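Nitrilotriacetate monooxygenase (Burkholderia pseudomallei, PDB 3SDO) probably acts as a flavin (FMN)-dependent monooxygenase of the NtaA/SnaA/DszA family, with a luciferase-like TIM-barrel fold. Local coordinates at residues I93-T98 and G121-W126. Residues are numbered along the deposited sequence; the frame is centred on the assembly and turned at random.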
# COMPACT_ATOMS: atom_id res chain seq x y z
N ILE A 93 11.83 8.04 10.44
CA ILE A 93 10.59 7.72 11.13
C ILE A 93 10.03 6.35 10.70
O ILE A 93 10.06 5.98 9.52
CB ILE A 93 9.56 8.84 10.97
CG1 ILE A 93 8.41 8.68 11.98
CG2 ILE A 93 9.00 8.88 9.54
CD1 ILE A 93 7.58 9.98 12.17
N GLY A 94 9.55 5.59 11.67
CA GLY A 94 8.92 4.30 11.37
C GLY A 94 7.62 4.45 10.62
O GLY A 94 6.99 5.51 10.62
N LEU A 95 7.22 3.38 9.95
CA LEU A 95 6.11 3.41 9.00
C LEU A 95 5.23 2.22 9.30
O LEU A 95 5.49 1.11 8.81
CB LEU A 95 6.66 3.32 7.57
CG LEU A 95 7.68 4.41 7.24
CD1 LEU A 95 8.50 4.01 5.98
CD2 LEU A 95 6.95 5.75 7.04
N VAL A 96 4.20 2.45 10.10
CA VAL A 96 3.38 1.38 10.63
C VAL A 96 2.00 1.44 9.99
O VAL A 96 1.32 2.48 10.02
CB VAL A 96 3.27 1.50 12.14
CG1 VAL A 96 2.36 0.39 12.71
CG2 VAL A 96 4.67 1.47 12.76
N GLY A 97 1.59 0.30 9.43
CA GLY A 97 0.34 0.20 8.72
C GLY A 97 -0.58 -0.91 9.16
O GLY A 97 -0.17 -2.04 9.40
N THR A 98 -1.86 -0.58 9.25
CA THR A 98 -2.87 -1.60 9.54
C THR A 98 -3.16 -2.50 8.33
O THR A 98 -3.29 -2.04 7.21
CB THR A 98 -4.19 -0.94 10.02
OG1 THR A 98 -3.98 -0.38 11.32
CG2 THR A 98 -5.33 -1.94 10.09
N GLY A 121 14.58 0.80 4.33
CA GLY A 121 15.79 0.57 5.13
C GLY A 121 15.50 0.05 6.54
O GLY A 121 16.27 0.32 7.48
N GLY A 122 14.42 -0.69 6.69
CA GLY A 122 14.10 -1.34 7.95
C GLY A 122 13.24 -0.53 8.88
O GLY A 122 13.48 -0.52 10.10
N ARG A 123 12.21 0.13 8.34
CA ARG A 123 11.35 0.97 9.15
C ARG A 123 9.87 0.56 9.14
O ARG A 123 9.03 1.29 9.66
CB ARG A 123 11.47 2.42 8.64
CG ARG A 123 12.82 3.05 8.88
CD ARG A 123 12.79 4.54 8.51
NE ARG A 123 12.86 4.77 7.06
CZ ARG A 123 12.22 5.73 6.38
NH1 ARG A 123 11.33 6.53 6.97
NH2 ARG A 123 12.43 5.86 5.07
N ALA A 124 9.55 -0.60 8.56
CA ALA A 124 8.16 -1.03 8.48
C ALA A 124 7.61 -1.60 9.79
O ALA A 124 8.35 -2.23 10.58
CB ALA A 124 7.99 -2.06 7.37
N GLY A 125 6.32 -1.42 10.00
CA GLY A 125 5.57 -2.08 11.08
C GLY A 125 4.22 -2.52 10.56
O GLY A 125 3.65 -1.87 9.68
N TRP A 126 3.71 -3.65 11.06
CA TRP A 126 2.39 -4.13 10.67
C TRP A 126 1.53 -4.17 11.90
O TRP A 126 1.87 -4.87 12.87
CB TRP A 126 2.46 -5.52 10.01
CG TRP A 126 1.13 -6.23 9.76
CD1 TRP A 126 -0.08 -5.66 9.58
CD2 TRP A 126 0.92 -7.66 9.64
NE1 TRP A 126 -1.04 -6.62 9.37
CE2 TRP A 126 -0.46 -7.86 9.41
CE3 TRP A 126 1.76 -8.78 9.71
CZ2 TRP A 126 -1.02 -9.13 9.27
CZ3 TRP A 126 1.21 -10.03 9.56
CH2 TRP A 126 -0.17 -10.20 9.35
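Leu95, Val96 and Gly97 pair in parallel register with Ala124, Gly125 and Trp126, joining neighbouring strands of the TIM barrel; helix 106-119 makes the beta-alpha-beta crossover between them. Three backbone hydrogen bonds alternate across the seam: Leu95 N to Arg123 O (2.8 Å), Gly125 N to Leu95 O (2.9 Å) and Gly97 N to Gly125 O (3.0 Å). CA-H...O contacts back them up, among them Val96 CA on Gly125 O.

At the start of the pair Arg123 adds a side-chain bond. Its chain bends at chi3 (-78°), which sets NE to one side; beyond it NH1 donates to a lone pair of Ile93 O at 2.9 Å, the oxygen lying 16° out of the guanidinium plane. NH1 also bonds Thr90 OG1, NH2 bonds Ala87 O and NE bonds Ser120 O, which fixes the rotation of the buried group.

Side chains pack on both faces of the sheet. Leu95 CD1 rests over one guanidinium face, 3.9 Å from NH1 and offset toward the rim. On the same sheet face as Leu95, the Trp126 ring turns its edge to Gly97, CD1 lying 3.6 Å from Gly97 O, while NE1 bonds Met99 O. On the other side of the sheet Val96 CG2 sits 4.0 Å from Gly125 CA, where a CB would clash.

With carbonyl oxygens gathered round it, the buried guanidinium is probably held as a cation, tying the strand starts together at the barrel end away from Thr98, a predicted FMN-binding residue.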